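Local atomic coordinates of racemase, putative (PDB entry 3TCS), a protein that probably acts as a magnesium-dependent enzyme of the mandelate racemase and muconate lactonizing enzyme family, perhaps a racemase or hydro-lyase, and binds D-alanine beside the metal in the crystal. Residues B[33-39]-B[52-58]; B[38-42]-B[106-111]; B[129-134]-B[321-325]; B[140-144]-B[169-173]; B[200-204]-B[226-230]. All blocks are in the same frame, centred on the assembly; numbering follows the deposited sequence.

Interaction 1: B[33-39]-B[52-58]; sequences NDAVGFV and QVSTYHA. With GOL (glycerol), chain M.
Phe38 and Gln52 form an antiparallel, non-hydrogen-bonded pair at the end of a strand pairing, and beyond it residues 33-36 and 53-57 run on as loops, up to helix 58-73. Val53 N donates to Gly37 O at 3.0 Å. Further on, Tyr56 N reaches Ala35 O at 2.8 Å, and Ala58 N donates to Asp34 O from above the carbonyl plane. Gln52 carries most of the side-chain contact. Its CG is anti to the backbone N (chi1 -179°), which lays the amide across Val36 CG2 and brings OE1 3.3 Å from Phe38 CE1. The amide is pinned at both ends: NE2 donates to Val53 O, and OE1 bonds to Leu313 N. Val39 CG2 meets Val53 CG1 at about a right angle, 3.8 Å apart. Ala58 CB presses on the backbone at Val36 C, 3.5 Å away. At the outer end a glycerol, probably from the crystallisation liquor, accepts from His57 N through O2, and its O3 is bonded to His57 ND1. Arg67 of the second subunit also bonds this nitrogen. The contact belongs to the N-terminal domain, which caps the barrel in this family; the Tyr56 side chain is about 9 Å from the bound D-alanine.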
# COMPACT_ATOMS: atom_id res chain seq x y z
N ASN B 33 -3.69 1.70 21.31
CA ASN B 33 -2.36 1.97 21.84
C ASN B 33 -1.50 1.67 20.61
O ASN B 33 -2.05 1.48 19.53
CB ASN B 33 -1.96 1.15 23.09
CG ASN B 33 -1.97 -0.35 22.89
OD1 ASN B 33 -1.85 -0.86 21.78
ND2 ASN B 33 -2.09 -1.07 24.00
N ASP B 34 -0.18 1.65 20.74
CA ASP B 34 0.65 1.42 19.56
C ASP B 34 0.56 0.03 18.93
O ASP B 34 0.83 -0.13 17.75
CB ASP B 34 2.11 1.73 19.90
CG ASP B 34 2.35 3.21 20.16
OD1 ASP B 34 1.37 3.97 20.23
OD2 ASP B 34 3.53 3.60 20.29
N ALA B 35 0.16 -0.97 19.71
CA ALA B 35 0.08 -2.34 19.22
C ALA B 35 -1.28 -2.79 18.70
O ALA B 35 -1.35 -3.55 17.73
CB ALA B 35 0.55 -3.29 20.31
N VAL B 36 -2.35 -2.34 19.33
CA VAL B 36 -3.68 -2.76 18.89
C VAL B 36 -4.73 -1.69 19.16
O VAL B 36 -4.62 -0.93 20.13
CB VAL B 36 -4.11 -4.07 19.60
CG1 VAL B 36 -4.26 -3.83 21.08
CG2 VAL B 36 -5.41 -4.60 19.01
N GLY B 37 -5.74 -1.64 18.30
CA GLY B 37 -6.80 -0.66 18.44
C GLY B 37 -8.16 -1.27 18.11
O GLY B 37 -8.32 -1.96 17.11
N PHE B 38 -9.14 -1.00 18.97
CA PHE B 38 -10.49 -1.52 18.77
C PHE B 38 -11.40 -0.44 18.22
O PHE B 38 -11.18 0.75 18.46
CB PHE B 38 -11.03 -2.07 20.09
CG PHE B 38 -10.24 -3.23 20.62
CD1 PHE B 38 -10.29 -4.47 19.98
CD2 PHE B 38 -9.41 -3.08 21.72
CE1 PHE B 38 -9.53 -5.54 20.43
CE2 PHE B 38 -8.63 -4.15 22.18
CZ PHE B 38 -8.69 -5.38 21.54
N VAL B 39 -12.42 -0.86 17.49
CA VAL B 39 -13.36 0.08 16.88
C VAL B 39 -14.79 -0.19 17.33
O VAL B 39 -15.22 -1.34 17.39
CB VAL B 39 -13.33 -0.04 15.34
CG1 VAL B 39 -14.26 0.99 14.71
CG2 VAL B 39 -11.90 0.14 14.84
N GLN B 52 -11.90 -4.54 15.29
CA GLN B 52 -10.51 -4.23 15.58
C GLN B 52 -9.73 -3.96 14.31
O GLN B 52 -9.96 -4.61 13.30
CB GLN B 52 -9.87 -5.42 16.31
CG GLN B 52 -8.41 -5.19 16.69
CD GLN B 52 -7.69 -6.48 17.00
OE1 GLN B 52 -8.02 -7.19 17.96
NE2 GLN B 52 -6.70 -6.81 16.17
N VAL B 53 -8.83 -2.99 14.33
CA VAL B 53 -8.01 -2.73 13.15
C VAL B 53 -6.86 -3.72 13.27
O VAL B 53 -6.69 -4.36 14.31
CB VAL B 53 -7.45 -1.28 13.12
CG1 VAL B 53 -8.58 -0.27 13.06
CG2 VAL B 53 -6.56 -1.03 14.33
N SER B 54 -6.06 -3.86 12.22
CA SER B 54 -4.93 -4.78 12.29
C SER B 54 -3.95 -4.35 13.38
O SER B 54 -3.79 -3.16 13.63
CB SER B 54 -4.19 -4.81 10.95
OG SER B 54 -3.05 -5.64 11.06
N THR B 55 -3.29 -5.31 14.01
CA THR B 55 -2.30 -5.00 15.04
C THR B 55 -1.03 -4.43 14.38
O THR B 55 -0.84 -4.56 13.17
CB THR B 55 -1.89 -6.26 15.83
OG1 THR B 55 -1.63 -7.34 14.92
CG2 THR B 55 -3.01 -6.67 16.79
N TYR B 56 -0.19 -3.79 15.20
CA TYR B 56 1.08 -3.17 14.79
C TYR B 56 0.92 -1.76 14.24
O TYR B 56 0.32 -1.55 13.19
CB TYR B 56 1.82 -4.07 13.80
CG TYR B 56 2.09 -5.43 14.40
CD1 TYR B 56 2.88 -5.56 15.54
CD2 TYR B 56 1.50 -6.58 13.87
CE1 TYR B 56 3.07 -6.80 16.15
CE2 TYR B 56 1.68 -7.82 14.47
CZ TYR B 56 2.46 -7.92 15.61
OH TYR B 56 2.64 -9.14 16.22
N HIS B 57 1.48 -0.80 14.98
CA HIS B 57 1.38 0.61 14.65
C HIS B 57 -0.10 0.95 14.47
O HIS B 57 -0.49 1.72 13.59
CB HIS B 57 2.19 0.94 13.38
CG HIS B 57 3.64 0.58 13.48
ND1 HIS B 57 4.38 0.81 14.62
CD2 HIS B 57 4.48 -0.01 12.60
CE1 HIS B 57 5.62 0.38 14.43
NE2 HIS B 57 5.70 -0.12 13.21
N ALA B 58 -0.92 0.35 15.34
CA ALA B 58 -2.37 0.54 15.32
C ALA B 58 -2.76 1.99 15.56
O ALA B 58 -3.84 2.43 15.15
CB ALA B 58 -3.03 -0.35 16.37
C1 GOL M . 4.13 -2.85 18.82
O1 GOL M . 4.41 -2.57 20.18
C2 GOL M . 3.70 -1.57 18.08
O2 GOL M . 3.42 -1.87 16.72
C3 GOL M . 4.79 -0.51 18.15
O3 GOL M . 4.36 0.65 17.45

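Interaction 2: B[38-42]-B[106-111]; sequences FVRVT and GVDTAI
The shortest polar bond here, 3.0 Å from Ile111 N to Val107 O, stays inside helix 98-119. No hydrogen bond crosses to strand 37-43, and the contact rests on van der Waals packing. It packs a helix on the antiparallel sheet of the N-terminal alpha+beta domain of the mandelate racemase family. The axes of the two short segments come within 7.5 Å and cross at -57°. Two valines on the strand point toward the helix. Val39 sits over Gly106, with its CB 3.5 Å from Gly106 O and its CG2 close to Gly106 CA. The glycine lets the backbones come near, since a side chain there would collide with Val39 CG2. Val41, two residues along the strand, meets the next turn of the helix. Its CG1 is anti to the carbonyl carbon (chi1 -64°), and that places it between Ala110 and Val107, whose side chain it crosses at about a right angle. CG2, the other branch, rests near Ala110 O and faces Ile111 CG1 loosely at 4.4 Å. Leu65 of helix 58-73 touches both Val39 and Val107. The small Ala110 lies between the two valines: its CB is 3.7 Å from Val39 O and 3.7 Å from Val41 CG1.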
# COMPACT_ATOMS: atom_id res chain seq x y z
N PHE B 38 -9.14 -1.00 18.97
CA PHE B 38 -10.49 -1.52 18.77
C PHE B 38 -11.40 -0.44 18.22
O PHE B 38 -11.18 0.75 18.46
CB PHE B 38 -11.03 -2.07 20.09
CG PHE B 38 -10.24 -3.23 20.62
CD1 PHE B 38 -10.29 -4.47 19.98
CD2 PHE B 38 -9.41 -3.08 21.72
CE1 PHE B 38 -9.53 -5.54 20.43
CE2 PHE B 38 -8.63 -4.15 22.18
CZ PHE B 38 -8.69 -5.38 21.54
N VAL B 39 -12.42 -0.86 17.49
CA VAL B 39 -13.36 0.08 16.88
C VAL B 39 -14.79 -0.19 17.33
O VAL B 39 -15.22 -1.34 17.39
CB VAL B 39 -13.33 -0.04 15.34
CG1 VAL B 39 -14.26 0.99 14.71
CG2 VAL B 39 -11.90 0.14 14.84
N ARG B 40 -15.52 0.86 17.66
CA ARG B 40 -16.91 0.70 18.04
C ARG B 40 -17.73 1.54 17.07
O ARG B 40 -17.43 2.72 16.87
CB ARG B 40 -17.17 1.17 19.48
CG ARG B 40 -18.64 1.06 19.86
CD ARG B 40 -18.88 1.32 21.35
NE ARG B 40 -18.56 2.69 21.74
CZ ARG B 40 -18.53 3.12 23.00
NH1 ARG B 40 -18.81 2.29 23.99
NH2 ARG B 40 -18.23 4.39 23.26
N VAL B 41 -18.73 0.93 16.45
CA VAL B 41 -19.59 1.67 15.53
C VAL B 41 -20.96 1.78 16.16
O VAL B 41 -21.39 0.89 16.89
CB VAL B 41 -19.71 1.00 14.15
CG1 VAL B 41 -18.34 0.98 13.45
CG2 VAL B 41 -20.26 -0.42 14.29
N THR B 42 -21.65 2.88 15.87
CA THR B 42 -22.98 3.13 16.40
C THR B 42 -23.91 3.55 15.28
O THR B 42 -23.61 4.48 14.54
CB THR B 42 -22.97 4.27 17.45
OG1 THR B 42 -22.00 3.97 18.47
CG2 THR B 42 -24.34 4.42 18.08
N GLY B 106 -11.18 -2.49 10.58
CA GLY B 106 -11.74 -2.20 11.89
C GLY B 106 -13.20 -1.82 11.83
O GLY B 106 -14.00 -2.23 12.68
N VAL B 107 -13.58 -1.04 10.82
CA VAL B 107 -14.97 -0.64 10.70
C VAL B 107 -15.79 -1.84 10.23
O VAL B 107 -16.90 -2.08 10.71
CB VAL B 107 -15.15 0.53 9.71
CG1 VAL B 107 -16.62 0.92 9.64
CG2 VAL B 107 -14.30 1.72 10.16
N ASP B 108 -15.23 -2.60 9.29
CA ASP B 108 -15.89 -3.79 8.76
C ASP B 108 -16.20 -4.80 9.86
O ASP B 108 -17.34 -5.24 10.00
CB ASP B 108 -15.01 -4.45 7.69
CG ASP B 108 -15.44 -5.88 7.38
OD1 ASP B 108 -15.97 -6.12 6.27
OD2 ASP B 108 -15.24 -6.76 8.24
N THR B 109 -15.19 -5.17 10.64
CA THR B 109 -15.41 -6.16 11.69
C THR B 109 -16.37 -5.67 12.77
O THR B 109 -17.09 -6.47 13.35
CB THR B 109 -14.07 -6.64 12.31
OG1 THR B 109 -13.31 -5.52 12.77
CG2 THR B 109 -13.26 -7.42 11.28
N ALA B 110 -16.39 -4.36 13.03
CA ALA B 110 -17.31 -3.82 14.04
C ALA B 110 -18.75 -3.92 13.51
O ALA B 110 -19.69 -4.17 14.26
CB ALA B 110 -16.97 -2.36 14.34
N ILE B 111 -18.90 -3.74 12.20
CA ILE B 111 -20.21 -3.83 11.57
C ILE B 111 -20.72 -5.27 11.64
O ILE B 111 -21.90 -5.49 11.87
CB ILE B 111 -20.14 -3.32 10.11
CG1 ILE B 111 -19.97 -1.79 10.12
CG2 ILE B 111 -21.39 -3.73 9.34
CD1 ILE B 111 -19.80 -1.17 8.75

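Interaction 3: B[129-134]-B[321-325]; sequences GTPGLI and LLRAI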
# COMPACT_ATOMS: atom_id res chain seq x y z
N GLY B 129 -22.66 -19.93 8.37
CA GLY B 129 -22.07 -21.09 9.01
C GLY B 129 -22.73 -21.44 10.33
O GLY B 129 -23.86 -21.03 10.60
N THR B 130 -22.02 -22.18 11.17
CA THR B 130 -22.55 -22.59 12.47
C THR B 130 -21.48 -22.53 13.55
O THR B 130 -20.29 -22.65 13.27
CB THR B 130 -23.09 -24.04 12.42
OG1 THR B 130 -22.03 -24.92 12.03
CG2 THR B 130 -24.24 -24.15 11.43
N PRO B 131 -21.89 -22.34 14.82
CA PRO B 131 -20.89 -22.29 15.89
C PRO B 131 -20.34 -23.70 16.09
O PRO B 131 -20.98 -24.68 15.70
CB PRO B 131 -21.69 -21.80 17.09
CG PRO B 131 -23.04 -22.40 16.85
CD PRO B 131 -23.25 -22.17 15.36
N GLY B 132 -19.16 -23.81 16.69
CA GLY B 132 -18.58 -25.12 16.90
C GLY B 132 -17.07 -25.08 17.00
O GLY B 132 -16.47 -24.01 17.11
N LEU B 133 -16.45 -26.26 16.95
CA LEU B 133 -15.00 -26.37 17.07
C LEU B 133 -14.25 -26.23 15.75
O LEU B 133 -14.76 -26.55 14.68
CB LEU B 133 -14.65 -27.73 17.70
CG LEU B 133 -15.21 -27.97 19.10
CD1 LEU B 133 -15.03 -29.44 19.47
CD2 LEU B 133 -14.51 -27.06 20.09
N ILE B 134 -13.01 -25.73 15.85
CA ILE B 134 -12.14 -25.57 14.70
C ILE B 134 -10.79 -26.11 15.12
O ILE B 134 -10.23 -25.70 16.14
CB ILE B 134 -11.95 -24.08 14.29
CG1 ILE B 134 -13.29 -23.39 14.10
CG2 ILE B 134 -11.14 -24.01 13.00
CD1 ILE B 134 -13.89 -22.84 15.38
N LEU B 321 -14.85 -17.18 10.53
CA LEU B 321 -14.80 -17.35 9.09
C LEU B 321 -14.68 -18.83 8.72
O LEU B 321 -15.38 -19.32 7.84
CB LEU B 321 -13.62 -16.58 8.49
CG LEU B 321 -13.50 -16.66 6.96
CD1 LEU B 321 -14.61 -15.82 6.33
CD2 LEU B 321 -12.15 -16.15 6.51
N LEU B 322 -13.78 -19.54 9.41
CA LEU B 322 -13.56 -20.95 9.13
C LEU B 322 -14.78 -21.83 9.43
O LEU B 322 -14.88 -22.94 8.90
CB LEU B 322 -12.34 -21.46 9.90
CG LEU B 322 -10.98 -20.96 9.40
CD1 LEU B 322 -9.89 -21.46 10.32
CD2 LEU B 322 -10.73 -21.45 7.97
N ARG B 323 -15.69 -21.35 10.27
CA ARG B 323 -16.89 -22.10 10.59
C ARG B 323 -17.97 -21.81 9.56
O ARG B 323 -19.07 -22.35 9.63
CB ARG B 323 -17.44 -21.72 11.97
CG ARG B 323 -16.66 -22.26 13.17
CD ARG B 323 -16.71 -23.79 13.28
NE ARG B 323 -18.06 -24.35 13.21
CZ ARG B 323 -18.33 -25.64 13.30
NH1 ARG B 323 -17.35 -26.51 13.47
NH2 ARG B 323 -19.58 -26.08 13.18
N ALA B 324 -17.66 -20.95 8.59
CA ALA B 324 -18.66 -20.59 7.59
C ALA B 324 -18.30 -20.84 6.13
O ALA B 324 -19.17 -21.20 5.34
CB ALA B 324 -19.05 -19.13 7.78
N ILE B 325 -17.05 -20.66 5.74
CA ILE B 325 -16.70 -20.84 4.33
C ILE B 325 -16.75 -22.29 3.87
O ILE B 325 -16.47 -23.21 4.64
CB ILE B 325 -15.32 -20.22 4.02
CG1 ILE B 325 -14.22 -20.92 4.82
CG2 ILE B 325 -15.34 -18.73 4.36
CD1 ILE B 325 -12.82 -20.50 4.41
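Arg323 folds back on itself to fill the bend formed by residues 130-134. Chi1, chi2 and chi3 are all near -60° (-75°, -65° and -50°), and this curl turns the guanidinium into the backbone of the loop. Three of its N-H groups are used. NE donates almost straight to Thr130 O at 2.8 Å, in the guanidinium plane. NH2 reaches Thr130 OG1 at 2.9 Å, so two nitrogens hold one residue side-on. NH1 donates to Leu133 O at 2.9 Å by a more bent bond. Gly132 CA lies 3.6 Å over the centre of one guanidinium face, where a side chain would strike CZ. The aliphatic part of the arginine is used as well: Ile134 CG1 meets Arg323 CD at 3.5 Å, and Ile134 CD1 packs on Arg323 CG. The other branch of the isoleucine, CG2, touches Leu322 CD1 at 3.9 Å. On the backbone, Thr130 N makes a weak bond to Arg323 O. A leucine in place of Arg323 would probably leave Thr130 O and Leu133 O without these donors and set the loop freer to move. Ala124 of helix 123-126 and Val363 of strand 360-363 also touch the arginine. The contact ties the end of helix 314-322 to the start of strand 132-139, at the end of the TIM barrel away from the active site.

Interaction 4: B[140-144]-B[169-173]; sequences SMKRD and RAGAE. With DAL (D-alanine), chain L.
The Arg143 guanidinium is sandwiched: Arg169 CB lies 3.7 Å above the centre of one face, and Glu173 N covers the opposite face nearer its rim. At its edge, in plane, are Ala170 O and Gly171 O. NE donates to both, at 2.8 Å to Gly171 O, while NH2 also donates to Ala170 O, at 3.1 Å. The chain is extended from CG to NE, and this carries the charged end across to the second loop. The Arg169 guanidinium, turned 65° from that of Arg143, has Ser140 O in plane at one edge. NE and NH2 both donate to that single oxygen, the NE bond being 2.7 Å long. Another edge of the Arg169 group faces D-alanine. Met141 SD sits obliquely by Arg169 NH2, at 3.5 Å, and also touches the ligand at its CB. A water links Lys142 O to Arg169 N. A methionine in place of Arg143 would probably leave the oxygens of Ala170 and Gly171 without these donors and the 169-173 loop less firmly fixed. Met141 and Arg169 belong to the D-alanine pocket, and Arg169 also packs on the magnesium ligand Asp205. The two loops follow neighbouring parallel strands of the barrel, 132-139 and 165-169, and lead into helices 147-161 and 184-196.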
# COMPACT_ATOMS: atom_id res chain seq x y z
N SER B 140 4.55 -21.38 15.94
CA SER B 140 5.71 -20.74 16.56
C SER B 140 6.11 -19.57 15.67
O SER B 140 6.16 -19.70 14.45
CB SER B 140 6.89 -21.71 16.65
OG SER B 140 8.08 -21.00 16.93
N MET B 141 6.40 -18.43 16.29
CA MET B 141 6.78 -17.22 15.56
C MET B 141 8.29 -16.97 15.57
O MET B 141 8.80 -16.16 14.79
CB MET B 141 6.10 -16.00 16.17
CG MET B 141 4.59 -16.10 16.29
SD MET B 141 3.80 -16.18 14.69
CE MET B 141 2.31 -17.10 15.10
N LYS B 142 8.99 -17.67 16.45
CA LYS B 142 10.43 -17.48 16.62
C LYS B 142 11.40 -18.18 15.68
O LYS B 142 11.14 -19.28 15.18
CB LYS B 142 10.81 -17.85 18.05
CG LYS B 142 10.18 -16.96 19.11
CD LYS B 142 10.56 -17.44 20.51
CE LYS B 142 10.09 -16.47 21.58
NZ LYS B 142 10.49 -16.90 22.94
N ARG B 143 12.52 -17.51 15.45
CA ARG B 143 13.63 -18.02 14.65
C ARG B 143 14.85 -18.03 15.57
O ARG B 143 15.80 -18.77 15.35
CB ARG B 143 13.89 -17.13 13.44
CG ARG B 143 12.97 -17.45 12.28
CD ARG B 143 13.43 -16.77 11.01
NE ARG B 143 12.66 -17.26 9.87
CZ ARG B 143 11.40 -16.90 9.62
NH1 ARG B 143 10.77 -16.05 10.41
NH2 ARG B 143 10.77 -17.43 8.58
N ASP B 144 14.80 -17.19 16.60
CA ASP B 144 15.88 -17.10 17.57
C ASP B 144 15.62 -18.09 18.69
O ASP B 144 15.64 -17.74 19.87
CB ASP B 144 16.00 -15.69 18.13
CG ASP B 144 14.67 -15.12 18.58
OD1 ASP B 144 13.98 -15.77 19.39
OD2 ASP B 144 14.32 -14.02 18.11
N ARG B 169 9.60 -22.18 11.89
CA ARG B 169 10.20 -21.29 10.90
C ARG B 169 11.45 -21.82 10.22
O ARG B 169 12.27 -22.50 10.83
CB ARG B 169 10.56 -19.95 11.57
CG ARG B 169 9.42 -19.31 12.35
CD ARG B 169 8.36 -18.73 11.42
NE ARG B 169 7.03 -18.74 12.04
CZ ARG B 169 5.95 -18.18 11.51
NH1 ARG B 169 6.03 -17.54 10.36
NH2 ARG B 169 4.79 -18.29 12.13
N ALA B 170 11.58 -21.47 8.94
CA ALA B 170 12.73 -21.86 8.13
C ALA B 170 13.42 -20.58 7.68
O ALA B 170 12.80 -19.52 7.62
CB ALA B 170 12.27 -22.66 6.90
N GLY B 171 14.71 -20.68 7.38
CA GLY B 171 15.48 -19.53 6.93
C GLY B 171 15.42 -18.32 7.84
O GLY B 171 15.10 -18.43 9.03
N ALA B 172 15.76 -17.16 7.29
CA ALA B 172 15.73 -15.90 8.02
C ALA B 172 14.63 -15.05 7.39
O ALA B 172 14.46 -15.07 6.17
CB ALA B 172 17.07 -15.20 7.92
N GLU B 173 13.88 -14.33 8.21
CA GLU B 173 12.79 -13.49 7.72
C GLU B 173 13.28 -12.56 6.61
O GLU B 173 14.15 -11.72 6.84
CB GLU B 173 12.21 -12.67 8.88
CG GLU B 173 10.92 -11.95 8.56
CD GLU B 173 10.43 -11.14 9.75
OE1 GLU B 173 10.23 -11.73 10.83
OE2 GLU B 173 10.25 -9.91 9.60
N DAL L . 1.92 -17.32 9.14
CA DAL L . 2.99 -16.83 10.02
CB DAL L . 2.42 -16.44 11.38
C DAL L . 3.65 -15.64 9.41
O DAL L . 4.18 -15.74 8.35
O HOH W 1 11.09 -21.97 14.59

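Interaction 5: B[200-204]-B[226-230]; sequences VDLLI and GFCHF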
# COMPACT_ATOMS: atom_id res chain seq x y z
N VAL B 200 1.38 -36.42 13.76
CA VAL B 200 1.01 -35.01 13.81
C VAL B 200 1.39 -34.36 12.48
O VAL B 200 2.27 -34.84 11.77
CB VAL B 200 1.73 -34.25 14.95
CG1 VAL B 200 1.35 -34.84 16.29
CG2 VAL B 200 3.23 -34.28 14.75
N ASP B 201 0.70 -33.28 12.13
CA ASP B 201 1.00 -32.57 10.90
C ASP B 201 2.09 -31.56 11.19
O ASP B 201 2.07 -30.90 12.23
CB ASP B 201 -0.23 -31.84 10.36
CG ASP B 201 -1.27 -32.79 9.82
OD1 ASP B 201 -0.91 -33.68 9.02
OD2 ASP B 201 -2.46 -32.64 10.17
N LEU B 202 3.04 -31.43 10.28
CA LEU B 202 4.12 -30.48 10.46
C LEU B 202 4.12 -29.49 9.32
O LEU B 202 4.09 -29.88 8.14
CB LEU B 202 5.46 -31.21 10.54
CG LEU B 202 5.58 -32.18 11.72
CD1 LEU B 202 6.94 -32.87 11.69
CD2 LEU B 202 5.41 -31.41 13.03
N LEU B 203 4.14 -28.21 9.67
CA LEU B 203 4.13 -27.11 8.72
C LEU B 203 5.38 -26.27 8.93
O LEU B 203 5.99 -26.31 10.00
CB LEU B 203 2.91 -26.22 8.96
CG LEU B 203 1.50 -26.80 8.89
CD1 LEU B 203 1.25 -27.76 10.06
CD2 LEU B 203 0.51 -25.64 8.94
N ILE B 204 5.77 -25.52 7.91
CA ILE B 204 6.93 -24.65 8.07
C ILE B 204 6.67 -23.37 7.28
O ILE B 204 5.91 -23.37 6.31
CB ILE B 204 8.23 -25.36 7.61
CG1 ILE B 204 9.44 -24.72 8.29
CG2 ILE B 204 8.37 -25.29 6.09
CD1 ILE B 204 10.70 -25.57 8.27
N GLY B 226 7.98 -35.88 5.64
CA GLY B 226 6.54 -35.81 5.72
C GLY B 226 5.84 -34.50 6.05
O GLY B 226 4.67 -34.54 6.43
N PHE B 227 6.52 -33.36 5.94
CA PHE B 227 5.84 -32.08 6.20
C PHE B 227 4.76 -31.94 5.14
O PHE B 227 4.90 -32.45 4.03
CB PHE B 227 6.82 -30.90 6.10
CG PHE B 227 7.58 -30.62 7.37
CD1 PHE B 227 8.42 -31.58 7.93
CD2 PHE B 227 7.47 -29.38 7.99
CE1 PHE B 227 9.15 -31.31 9.09
CE2 PHE B 227 8.19 -29.09 9.15
CZ PHE B 227 9.03 -30.06 9.70
N CYS B 228 3.68 -31.24 5.45
CA CYS B 228 2.58 -31.10 4.49
C CYS B 228 2.25 -29.67 4.11
O CYS B 228 1.30 -29.43 3.38
CB CYS B 228 1.32 -31.75 5.07
SG CYS B 228 0.72 -30.92 6.56
N HIS B 229 3.06 -28.71 4.57
CA HIS B 229 2.76 -27.31 4.32
C HIS B 229 4.05 -26.48 4.28
O HIS B 229 4.78 -26.42 5.26
CB HIS B 229 1.81 -26.89 5.46
CG HIS B 229 1.41 -25.45 5.47
ND1 HIS B 229 0.10 -25.05 5.41
CD2 HIS B 229 2.13 -24.32 5.70
CE1 HIS B 229 0.02 -23.75 5.61
NE2 HIS B 229 1.24 -23.28 5.79
N PHE B 230 4.34 -25.87 3.13
CA PHE B 230 5.54 -25.05 2.93
C PHE B 230 5.07 -23.63 2.63
O PHE B 230 4.68 -23.31 1.49
CB PHE B 230 6.36 -25.62 1.77
CG PHE B 230 7.73 -25.01 1.61
CD1 PHE B 230 8.25 -24.13 2.57
CD2 PHE B 230 8.52 -25.33 0.51
CE1 PHE B 230 9.53 -23.59 2.42
CE2 PHE B 230 9.80 -24.80 0.35
CZ PHE B 230 10.31 -23.93 1.31
O HOH W 2 3.07 -33.61 8.27
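Leu202 and Leu203 each set a carbon over the face of a ring of the other segment. The two segments belong to a beta-alpha-beta unit of the TIM barrel, in which helix 212-224 joins strand 201-205 to the parallel strand 229-231. Leu202 CB stands over the middle of the Phe227 ring, 3.6 Å from its centroid and 6° off the normal, a CH-pi contact. Leu202 CD1 reaches further along that ring, 3.8 Å from CE1. The edge of the same ring meets Leu203 O. Leu203 CD2 makes the second CH-pi contact, 3.6 Å from the centroid of the His229 ring. His229 CG is anti to the backbone N (chi1 177°), which puts the imidazole where one face meets Leu203 CD2. Its NE2 is bonded to Glu231 OE1, so His229 is a second-shell partner of a magnesium ligand. On the face away from Leu203 and His229, Ile204 and Phe230 lie side by side and point the same way, with Ile204 CG2 3.7 Å from Phe230 CD1. Phe227 CE2 also meets Ile204 CB there. Leu222 of helix 212-224 packs on Ile204, Phe227 and Phe230. Between the backbones, Cys228 N donates to Leu202 O and Ile204 N to His229 O. Where the two segments part, a water accepts from Leu202 N at 3.0 Å and donates to Gly226 O at 2.6 Å.

Overall arrangement
From the N terminus, interaction 1 closes first, a short loop through strands 37-43 and 48-52. Interaction 2 starts from the same strand, shares Phe38 and Val39, and closes a longer loop at helix 98-119. The two touch where Gln52 N meets Thr109 OG1, and both lie in the N-terminal domain. Interaction 3 then spans most of the barrel, from the start of strand 132-139 to the end of helix 314-322. Interactions 4 and 5 nest inside that loop, one after the other. They touch through Ala170 and Ile204 and join successive barrel strands and their loops. Interactions 1 and 4 do not touch; their nearest atoms are about 7 Å apart.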